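Local coordinates for outer membrane protein Omp121 (Bacteroides thetaiotaomicron, PDB 5FQ8) that probably imports nutrients across the outer membrane as the TonB-dependent, SusC-like barrel of a SusCD complex, working together with its lipoprotein partner, at residues A69-I73 and S85-R89; T721-K726 and K801-V806; I819-Q825 and S903-S909. The contacts are given in a common frame with arbitrary orientation. Residue numbers count along the deposited sequence, not the author numbering.

Contact 1 (A69-I73 and S85-R89); sequences AGVQI and SVIIR
Residues 85-89 run antiparallel to residues 69-73, the short strand axes 4.7 Å apart at 164°, forming a beta hairpin in the plug domain. Ser85 places its O 3.2 Å from Ile73 CA, a CA-H...O contact. Val86 (chi1 t) forms a non-hydrogen-bonded pair with Ile73, CA to CA 4.4 Å; its CG2 lies 3.6 Å from Ile73 CG1 and its CG1 4.0 Å from Val71 CG1. Ile87 is the hydrogen-bonded partner of Gln72: Gln72 N to Ile87 O is 2.8 Å and Ile87 N to Gln72 O 3.0 Å; on the face opposite Val71, Ile73, Val86 and Ile88, Gln72 NE2 comes within 3.8 Å of Ile87 CD1. Ile88 (chi1 m) forms a non-hydrogen-bonded pair with Val71, Ile88 CG1 lying 4.0 Å from Val71 CG2. Arg89 leaves the strand at phi/psi 59/50, and its N donates to Gly70 O at 3.1 Å; Gly70 has phi 77°, favouring glycine. The CA-to-CB bond of Arg89 points away, and its extended side chain forms salt bridges with Glu703, Glu649 and Glu647 of the barrel wall. Val71 and Ile88 pack on Ile143 of strand 138-144, while Gly70 N and Ile73 O bond to Thr725 and Arg824 of barrel strands 716-731 and 815-825.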
loop_
_atom_site.group_PDB
_atom_site.type_symbol
_atom_site.label_atom_id
_atom_site.label_comp_id
_atom_site.label_asym_id
_atom_site.label_seq_id
_atom_site.Cartn_x
_atom_site.Cartn_y
_atom_site.Cartn_z
ATOM N N ALA B 69 -23.298 -40.217 -8.839
ATOM C CA ALA B 69 -22.264 -41.081 -8.301
ATOM C C ALA B 69 -20.896 -40.599 -8.734
ATOM O O ALA B 69 -20.692 -40.229 -9.890
ATOM C CB ALA B 69 -22.485 -42.521 -8.756
ATOM N N GLY B 70 -19.960 -40.607 -7.794
ATOM C CA GLY B 70 -18.584 -40.242 -8.066
ATOM C C GLY B 70 -18.313 -38.763 -8.192
ATOM O O GLY B 70 -17.194 -38.392 -8.553
ATOM N N VAL B 71 -19.297 -37.914 -7.920
ATOM C CA VAL B 71 -19.163 -36.473 -8.058
ATOM C C VAL B 71 -19.433 -35.872 -6.684
ATOM O O VAL B 71 -20.586 -35.717 -6.270
ATOM C CB VAL B 71 -20.099 -35.902 -9.127
ATOM C CG1 VAL B 71 -19.903 -34.401 -9.245
ATOM C CG2 VAL B 71 -19.826 -36.555 -10.459
ATOM N N GLN B 72 -18.367 -35.530 -5.977
ATOM C CA GLN B 72 -18.452 -35.083 -4.591
ATOM C C GLN B 72 -18.559 -33.568 -4.589
ATOM O O GLN B 72 -17.570 -32.864 -4.787
ATOM C CB GLN B 72 -17.238 -35.579 -3.814
ATOM C CG GLN B 72 -17.047 -34.992 -2.435
ATOM C CD GLN B 72 -15.741 -35.444 -1.812
ATOM O OE1 GLN B 72 -15.442 -36.622 -1.773
ATOM N NE2 GLN B 72 -14.948 -34.500 -1.344
ATOM N N ILE B 73 -19.763 -33.059 -4.371
ATOM C CA ILE B 73 -20.041 -31.635 -4.462
ATOM C C ILE B 73 -20.341 -31.117 -3.072
ATOM O O ILE B 73 -21.176 -31.680 -2.365
ATOM C CB ILE B 73 -21.204 -31.355 -5.424
ATOM C CG1 ILE B 73 -20.788 -31.700 -6.840
ATOM C CG2 ILE B 73 -21.671 -29.915 -5.315
ATOM C CD1 ILE B 73 -21.924 -31.719 -7.776
ATOM N N SER B 85 -17.162 -26.739 -3.982
ATOM C CA SER B 85 -16.185 -27.742 -4.351
ATOM C C SER B 85 -16.854 -28.841 -5.158
ATOM O O SER B 85 -18.012 -29.177 -4.918
ATOM C CB SER B 85 -15.537 -28.320 -3.103
ATOM O OG SER B 85 -14.632 -29.328 -3.462
ATOM N N VAL B 86 -16.124 -29.380 -6.131
ATOM C CA VAL B 86 -16.600 -30.459 -6.986
ATOM C C VAL B 86 -15.397 -31.323 -7.306
ATOM O O VAL B 86 -14.549 -30.933 -8.110
ATOM C CB VAL B 86 -17.252 -29.954 -8.283
ATOM C CG1 VAL B 86 -17.599 -31.114 -9.167
ATOM C CG2 VAL B 86 -18.496 -29.201 -7.987
ATOM N N ILE B 87 -15.328 -32.496 -6.702
ATOM C CA ILE B 87 -14.217 -33.416 -6.894
ATOM C C ILE B 87 -14.761 -34.694 -7.507
ATOM O O ILE B 87 -15.761 -35.243 -7.035
ATOM C CB ILE B 87 -13.480 -33.691 -5.569
ATOM C CG1 ILE B 87 -13.091 -32.382 -4.902
ATOM C CG2 ILE B 87 -12.230 -34.464 -5.826
ATOM C CD1 ILE B 87 -12.553 -32.565 -3.539
ATOM N N ILE B 88 -14.117 -35.157 -8.565
ATOM C CA ILE B 88 -14.633 -36.250 -9.370
ATOM C C ILE B 88 -13.650 -37.395 -9.284
ATOM O O ILE B 88 -12.522 -37.286 -9.770
ATOM C CB ILE B 88 -14.872 -35.828 -10.825
ATOM C CG1 ILE B 88 -16.132 -34.983 -10.927
ATOM C CG2 ILE B 88 -14.992 -37.028 -11.726
ATOM C CD1 ILE B 88 -16.564 -34.770 -12.319
ATOM N N ARG B 89 -14.086 -38.487 -8.664
ATOM C CA ARG B 89 -13.270 -39.677 -8.465
ATOM C C ARG B 89 -12.010 -39.343 -7.671
ATOM O O ARG B 89 -10.890 -39.684 -8.051
ATOM C CB ARG B 89 -12.948 -40.346 -9.803
ATOM C CG ARG B 89 -14.174 -40.999 -10.419
ATOM C CD ARG B 89 -13.901 -41.693 -11.733
ATOM N NE ARG B 89 -15.075 -42.393 -12.236
ATOM C CZ ARG B 89 -15.096 -43.090 -13.366
ATOM N NH1 ARG B 89 -14.011 -43.179 -14.104
ATOM N NH2 ARG B 89 -16.203 -43.697 -13.756
#

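Contact 2 (T721-K726 and K801-V806); sequences TWNFTK and KYQMGV
Backbone pairing sets the frame: strands 721-726 and 802-806 are antiparallel at 172°, axes 4.8 Å apart. Asn723-Gly805 and Thr725-Gln803 are the hydrogen-bonded pairs, with Asn723 N to Gly805 O 3.0 Å, Gly805 N to Asn723 O 3.1 Å, Thr725 N to Gln803 O 2.9 Å and Gln803 N to Thr725 O 2.9 Å. Trp722-Val806 and Phe724-Met804 are non-hydrogen-bonded pairs, each 4.5 Å between CA atoms. These are neighbouring strands of the transmembrane barrel of a TonB-dependent receptor, continued by strands 697-712 and 815-825; Lys801 and Tyr802 together face Gln825 in a classic beta bulge. Apolar contacts gather on the Trp722 and Phe724 face, both rings at chi1 t: Val806 CG1 meets the indole edge 3.2 Å from Trp722 CD1, and Phe724 CD1 lies 4.1 Å from Met804 CB. In a Met-aromatic contact, Met804 SD sits obliquely, 3.6 Å from Trp722 NE1. On the other face Asn723 (chi1 p) turns its amide over Gly805, and Thr725 OG1 bonds to Gly70 N of the plug.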
loop_
_atom_site.group_PDB
_atom_site.type_symbol
_atom_site.label_atom_id
_atom_site.label_comp_id
_atom_site.label_asym_id
_atom_site.label_seq_id
_atom_site.Cartn_x
_atom_site.Cartn_y
_atom_site.Cartn_z
ATOM N N THR B 721 -34.822 -43.167 -6.655
ATOM C CA THR B 721 -33.477 -43.203 -7.182
ATOM C C THR B 721 -32.508 -43.422 -6.037
ATOM O O THR B 721 -32.684 -42.873 -4.949
ATOM C CB THR B 721 -33.171 -41.927 -7.953
ATOM O OG1 THR B 721 -33.989 -41.898 -9.126
ATOM C CG2 THR B 721 -31.723 -41.885 -8.351
ATOM N N TRP B 722 -31.512 -44.268 -6.286
ATOM C CA TRP B 722 -30.483 -44.589 -5.311
ATOM C C TRP B 722 -29.158 -44.630 -6.045
ATOM O O TRP B 722 -29.033 -45.336 -7.046
ATOM C CB TRP B 722 -30.781 -45.924 -4.640
ATOM C CG TRP B 722 -29.826 -46.345 -3.595
ATOM C CD1 TRP B 722 -29.819 -45.958 -2.303
ATOM C CD2 TRP B 722 -28.761 -47.285 -3.741
ATOM N NE1 TRP B 722 -28.806 -46.578 -1.626
ATOM C CE2 TRP B 722 -28.139 -47.404 -2.492
ATOM C CE3 TRP B 722 -28.269 -48.032 -4.808
ATOM C CZ2 TRP B 722 -27.045 -48.241 -2.280
ATOM C CZ3 TRP B 722 -27.186 -48.858 -4.599
ATOM C CH2 TRP B 722 -26.587 -48.959 -3.346
ATOM N N ASN B 723 -28.184 -43.863 -5.568
ATOM C CA ASN B 723 -26.861 -43.840 -6.178
ATOM C C ASN B 723 -25.797 -44.106 -5.120
ATOM O O ASN B 723 -25.930 -43.666 -3.977
ATOM C CB ASN B 723 -26.621 -42.503 -6.890
ATOM C CG ASN B 723 -26.721 -41.320 -5.962
ATOM O OD1 ASN B 723 -25.712 -40.813 -5.505
ATOM N ND2 ASN B 723 -27.935 -40.872 -5.680
ATOM N N PHE B 724 -24.747 -44.832 -5.496
ATOM C CA PHE B 724 -23.754 -45.289 -4.526
ATOM C C PHE B 724 -22.346 -45.130 -5.077
ATOM O O PHE B 724 -22.051 -45.590 -6.182
ATOM C CB PHE B 724 -24.020 -46.751 -4.147
ATOM C CG PHE B 724 -23.020 -47.338 -3.194
ATOM C CD1 PHE B 724 -23.199 -47.224 -1.836
ATOM C CD2 PHE B 724 -21.931 -48.043 -3.666
ATOM C CE1 PHE B 724 -22.290 -47.766 -0.967
ATOM C CE2 PHE B 724 -21.025 -48.589 -2.808
ATOM C CZ PHE B 724 -21.203 -48.454 -1.455
ATOM N N THR B 725 -21.482 -44.491 -4.293
ATOM C CA THR B 725 -20.081 -44.271 -4.638
ATOM C C THR B 725 -19.194 -44.781 -3.515
ATOM O O THR B 725 -19.414 -44.448 -2.348
ATOM C CB THR B 725 -19.774 -42.782 -4.873
ATOM O OG1 THR B 725 -20.617 -42.235 -5.892
ATOM C CG2 THR B 725 -18.335 -42.601 -5.284
ATOM N N LYS B 726 -18.183 -45.566 -3.862
ATOM C CA LYS B 726 -17.146 -45.960 -2.911
ATOM C C LYS B 726 -15.808 -45.831 -3.612
ATOM O O LYS B 726 -15.552 -46.545 -4.582
ATOM C CB LYS B 726 -17.362 -47.382 -2.398
ATOM C CG LYS B 726 -16.546 -47.743 -1.174
ATOM C CD LYS B 726 -16.899 -49.112 -0.649
ATOM C CE LYS B 726 -16.002 -49.518 0.488
ATOM N NZ LYS B 726 -16.563 -50.631 1.285
ATOM N N LYS B 801 -15.627 -43.064 3.701
ATOM C CA LYS B 801 -15.472 -44.464 3.335
ATOM C C LYS B 801 -16.438 -44.852 2.235
ATOM O O LYS B 801 -16.125 -45.723 1.418
ATOM C CB LYS B 801 -15.661 -45.355 4.557
ATOM C CG LYS B 801 -14.570 -45.192 5.602
ATOM C CD LYS B 801 -13.231 -45.719 5.101
ATOM C CE LYS B 801 -12.077 -45.143 5.907
ATOM N NZ LYS B 801 -12.295 -45.300 7.355
ATOM N N TYR B 802 -17.607 -44.215 2.199
ATOM C CA TYR B 802 -18.551 -44.348 1.099
ATOM C C TYR B 802 -19.472 -43.144 1.102
ATOM O O TYR B 802 -19.597 -42.439 2.105
ATOM C CB TYR B 802 -19.348 -45.647 1.194
ATOM C CG TYR B 802 -20.285 -45.772 2.379
ATOM C CD1 TYR B 802 -21.592 -45.305 2.315
ATOM C CD2 TYR B 802 -19.880 -46.408 3.537
ATOM C CE1 TYR B 802 -22.459 -45.447 3.385
ATOM C CE2 TYR B 802 -20.735 -46.556 4.607
ATOM C CZ TYR B 802 -22.025 -46.080 4.529
ATOM O OH TYR B 802 -22.871 -46.230 5.607
ATOM N N GLN B 803 -20.111 -42.912 -0.038
ATOM C CA GLN B 803 -21.076 -41.834 -0.185
ATOM C C GLN B 803 -22.288 -42.369 -0.923
ATOM O O GLN B 803 -22.161 -43.226 -1.798
ATOM C CB GLN B 803 -20.506 -40.632 -0.965
ATOM C CG GLN B 803 -19.040 -40.303 -0.696
ATOM C CD GLN B 803 -18.415 -39.439 -1.771
ATOM O OE1 GLN B 803 -18.866 -38.330 -2.023
ATOM N NE2 GLN B 803 -17.377 -39.950 -2.413
ATOM N N MET B 804 -23.461 -41.846 -0.593
ATOM C CA MET B 804 -24.622 -42.257 -1.365
ATOM C C MET B 804 -25.760 -41.273 -1.153
ATOM O O MET B 804 -25.731 -40.450 -0.234
ATOM C CB MET B 804 -25.063 -43.668 -0.997
ATOM C CG MET B 804 -25.757 -43.780 0.321
ATOM S SD MET B 804 -26.175 -45.480 0.648
ATOM C CE MET B 804 -27.244 -45.264 2.051
ATOM N N GLY B 805 -26.756 -41.376 -2.029
ATOM C CA GLY B 805 -27.940 -40.537 -1.966
ATOM C C GLY B 805 -29.166 -41.288 -2.427
ATOM O O GLY B 805 -29.085 -42.180 -3.272
ATOM N N VAL B 806 -30.311 -40.931 -1.851
ATOM C CA VAL B 806 -31.588 -41.557 -2.173
ATOM C C VAL B 806 -32.617 -40.470 -2.451
ATOM O O VAL B 806 -32.799 -39.548 -1.650
ATOM C CB VAL B 806 -32.078 -42.509 -1.061
ATOM C CG1 VAL B 806 -30.990 -43.438 -0.680
ATOM C CG2 VAL B 806 -32.551 -41.770 0.161
#

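Contact 3 (I819-Q825 and S903-S909); sequences IDFDIRQ and SYVKLRS
Phe821, Leu907, Ile823 and Val905 form the apolar face of two antiparallel barrel-wall strands, 819-825 and 904-909, whose axes approach to 4.5 Å at 148°. Leu907 (chi1 t) CD1 lies over the Phe821 (chi1 m) ring, 4.0 Å from its centroid in a CH-pi contact, and 3.9 Å from Ile819 CG2; Ile823 CG1 meets Val905 CG1 at 3.6 Å. Phe821-Leu907 and Ile823-Val905 are non-hydrogen-bonded pairs. Between them, Asp822 N to Lys906 O and Asp822 O to Lys906 N are both 2.7 Å; Arg824 N to Tyr904 O is 3.0 Å and Tyr904 N to Arg824 O 2.8 Å. At the opposite end, a beta bulge between Asp820 and Phe821 shifts the register by one, so that Asp820 N meets Ser909 O at 3.1 Å. Leu907 centres an inverse gamma turn (phi/psi -69/87), and Arg908 N bonds weakly to Asp820 O at 3.0 Å. The opposite face is polar. Lys906 NZ and Arg908 NH2 pair with Glu952, while Arg824 NH1 and NH2 reach Ser74 and Ile73 of the plug hairpin. Asp822 joins two arginines in a salt-bridge network: its OD1 accepts from Arg824 NE at 3.2 Å, and its OD2 lies 3.0 Å from both Arg824 NH2 and Arg908 NH1.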
loop_
_atom_site.group_PDB
_atom_site.type_symbol
_atom_site.label_atom_id
_atom_site.label_comp_id
_atom_site.label_asym_id
_atom_site.label_seq_id
_atom_site.Cartn_x
_atom_site.Cartn_y
_atom_site.Cartn_z
ATOM N N ILE B 819 -37.634 -35.216 -2.893
ATOM C CA ILE B 819 -36.997 -35.337 -1.593
ATOM C C ILE B 819 -35.687 -36.061 -1.806
ATOM O O ILE B 819 -35.686 -37.218 -2.234
ATOM C CB ILE B 819 -37.868 -36.099 -0.588
ATOM C CG1 ILE B 819 -39.186 -35.375 -0.398
ATOM C CG2 ILE B 819 -37.181 -36.151 0.727
ATOM C CD1 ILE B 819 -40.026 -35.942 0.691
ATOM N N ASP B 820 -34.576 -35.391 -1.527
ATOM C CA ASP B 820 -33.264 -35.984 -1.716
ATOM C C ASP B 820 -32.504 -36.023 -0.399
ATOM O O ASP B 820 -32.527 -35.061 0.371
ATOM C CB ASP B 820 -32.487 -35.220 -2.770
ATOM C CG ASP B 820 -33.276 -35.033 -4.012
ATOM O OD1 ASP B 820 -34.199 -34.205 -3.989
ATOM O OD2 ASP B 820 -32.990 -35.727 -5.002
ATOM N N PHE B 821 -31.843 -37.140 -0.143
ATOM C CA PHE B 821 -31.043 -37.325 1.051
ATOM C C PHE B 821 -29.609 -37.521 0.630
ATOM O O PHE B 821 -29.337 -38.270 -0.305
ATOM C CB PHE B 821 -31.521 -38.522 1.869
ATOM C CG PHE B 821 -32.774 -38.262 2.609
ATOM C CD1 PHE B 821 -33.983 -38.423 2.001
ATOM C CD2 PHE B 821 -32.740 -37.826 3.899
ATOM C CE1 PHE B 821 -35.132 -38.168 2.671
ATOM C CE2 PHE B 821 -33.884 -37.571 4.572
ATOM C CZ PHE B 821 -35.083 -37.741 3.961
ATOM N N ASP B 822 -28.707 -36.827 1.302
ATOM C CA ASP B 822 -27.278 -36.968 1.076
ATOM C C ASP B 822 -26.724 -37.784 2.221
ATOM O O ASP B 822 -27.026 -37.504 3.382
ATOM C CB ASP B 822 -26.588 -35.610 1.004
ATOM C CG ASP B 822 -25.384 -35.619 0.106
ATOM O OD1 ASP B 822 -24.728 -36.672 -0.003
ATOM O OD2 ASP B 822 -25.098 -34.569 -0.498
ATOM N N ILE B 823 -25.951 -38.811 1.900
ATOM C CA ILE B 823 -25.407 -39.684 2.927
ATOM C C ILE B 823 -23.938 -39.918 2.648
ATOM O O ILE B 823 -23.587 -40.576 1.664
ATOM C CB ILE B 823 -26.152 -41.015 3.021
ATOM C CG1 ILE B 823 -27.583 -40.773 3.462
ATOM C CG2 ILE B 823 -25.471 -41.908 4.017
ATOM C CD1 ILE B 823 -28.526 -40.703 2.332
ATOM N N ARG B 824 -23.084 -39.392 3.514
ATOM C CA ARG B 824 -21.641 -39.514 3.381
ATOM C C ARG B 824 -21.116 -39.992 4.713
ATOM O O ARG B 824 -21.424 -39.392 5.746
ATOM C CB ARG B 824 -20.989 -38.184 3.001
ATOM C CG ARG B 824 -21.773 -37.380 1.988
ATOM C CD ARG B 824 -21.042 -36.160 1.536
ATOM N NE ARG B 824 -21.829 -35.494 0.524
ATOM C CZ ARG B 824 -21.427 -34.449 -0.172
ATOM N NH1 ARG B 824 -20.226 -33.939 0.031
ATOM N NH2 ARG B 824 -22.232 -33.922 -1.074
ATOM N N GLN B 825 -20.336 -41.065 4.688
ATOM C CA GLN B 825 -19.935 -41.753 5.899
ATOM C C GLN B 825 -18.442 -41.995 5.874
ATOM O O GLN B 825 -17.915 -42.545 4.902
ATOM C CB GLN B 825 -20.673 -43.086 6.046
ATOM C CG GLN B 825 -22.145 -42.942 6.329
ATOM C CD GLN B 825 -22.430 -42.563 7.768
ATOM O OE1 GLN B 825 -21.630 -42.846 8.658
ATOM N NE2 GLN B 825 -23.577 -41.919 8.004
ATOM N N SER B 903 -18.897 -37.771 8.985
ATOM C CA SER B 903 -20.068 -38.471 8.486
ATOM C C SER B 903 -21.334 -37.687 8.770
ATOM O O SER B 903 -21.451 -37.019 9.798
ATOM C CB SER B 903 -20.149 -39.854 9.126
ATOM O OG SER B 903 -19.031 -40.645 8.770
ATOM N N TYR B 904 -22.283 -37.762 7.835
ATOM C CA TYR B 904 -23.592 -37.155 8.044
ATOM C C TYR B 904 -24.618 -37.756 7.091
ATOM O O TYR B 904 -24.280 -38.301 6.039
ATOM C CB TYR B 904 -23.550 -35.621 7.898
ATOM C CG TYR B 904 -23.182 -35.063 6.526
ATOM C CD1 TYR B 904 -24.121 -34.993 5.504
ATOM C CD2 TYR B 904 -21.907 -34.559 6.278
ATOM C CE1 TYR B 904 -23.792 -34.476 4.274
ATOM C CE2 TYR B 904 -21.574 -34.041 5.054
ATOM C CZ TYR B 904 -22.521 -33.996 4.050
ATOM O OH TYR B 904 -22.191 -33.473 2.826
ATOM N N VAL B 905 -25.879 -37.683 7.510
ATOM C CA VAL B 905 -27.032 -37.862 6.635
ATOM C C VAL B 905 -27.728 -36.518 6.563
ATOM O O VAL B 905 -27.938 -35.874 7.592
ATOM C CB VAL B 905 -28.021 -38.940 7.124
ATOM C CG1 VAL B 905 -29.155 -39.039 6.160
ATOM C CG2 VAL B 905 -27.358 -40.298 7.263
ATOM N N LYS B 906 -28.088 -36.094 5.361
ATOM C CA LYS B 906 -28.661 -34.769 5.192
ATOM C C LYS B 906 -29.928 -34.808 4.352
ATOM O O LYS B 906 -29.943 -35.392 3.267
ATOM C CB LYS B 906 -27.643 -33.828 4.557
ATOM C CG LYS B 906 -27.707 -32.440 5.108
ATOM C CD LYS B 906 -26.678 -31.559 4.473
ATOM C CE LYS B 906 -25.443 -31.464 5.304
ATOM N NZ LYS B 906 -24.466 -30.623 4.599
ATOM N N LEU B 907 -30.986 -34.185 4.860
ATOM C CA LEU B 907 -32.100 -33.785 4.016
ATOM C C LEU B 907 -31.627 -32.657 3.106
ATOM O O LEU B 907 -31.760 -31.474 3.434
ATOM C CB LEU B 907 -33.296 -33.361 4.862
ATOM C CG LEU B 907 -34.565 -33.039 4.069
ATOM C CD1 LEU B 907 -34.835 -34.087 3.018
ATOM C CD2 LEU B 907 -35.755 -32.908 4.980
ATOM N N ARG B 908 -31.057 -33.025 1.963
ATOM C CA ARG B 908 -30.411 -32.058 1.084
ATOM C C ARG B 908 -31.402 -31.026 0.564
ATOM O O ARG B 908 -31.212 -29.826 0.750
ATOM C CB ARG B 908 -29.746 -32.803 -0.066
ATOM C CG ARG B 908 -28.810 -31.987 -0.907
ATOM C CD ARG B 908 -27.382 -32.155 -0.456
ATOM N NE ARG B 908 -27.006 -31.063 0.419
ATOM C CZ ARG B 908 -25.834 -30.944 1.008
ATOM N NH1 ARG B 908 -24.902 -31.854 0.822
ATOM N NH2 ARG B 908 -25.616 -29.911 1.791
ATOM N N SER B 909 -32.479 -31.477 -0.082
ATOM C CA SER B 909 -33.457 -30.572 -0.674
ATOM C C SER B 909 -34.849 -31.178 -0.652
ATOM O O SER B 909 -35.015 -32.396 -0.696
ATOM C CB SER B 909 -33.093 -30.240 -2.112
ATOM O OG SER B 909 -33.118 -31.409 -2.903
#

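From the N terminus, contact 1 comes first and closes a short loop, 11 residues between its segments, within the plug. Contacts 2 and 3 follow in the barrel, spanning 74 and 77 residues respectively. All three are in series: none encloses or crosses another. Strands 802-812 and 815-825 succeed each other in sequence and join the two barrel contacts into one sheet, evidenced by Met804 N 2.6 Å from Ile823 O and Val806 O 3.0 Å from Phe821 N. The plug meets this wall at both contacts, with Gly70 N 2.6 Å from Thr725 OG1 and Ile73 O 2.8 Å from Arg824 NH2. The centre of contact 1 lies about 12 Å from that of contact 2 and about 15 Å from that of contact 3.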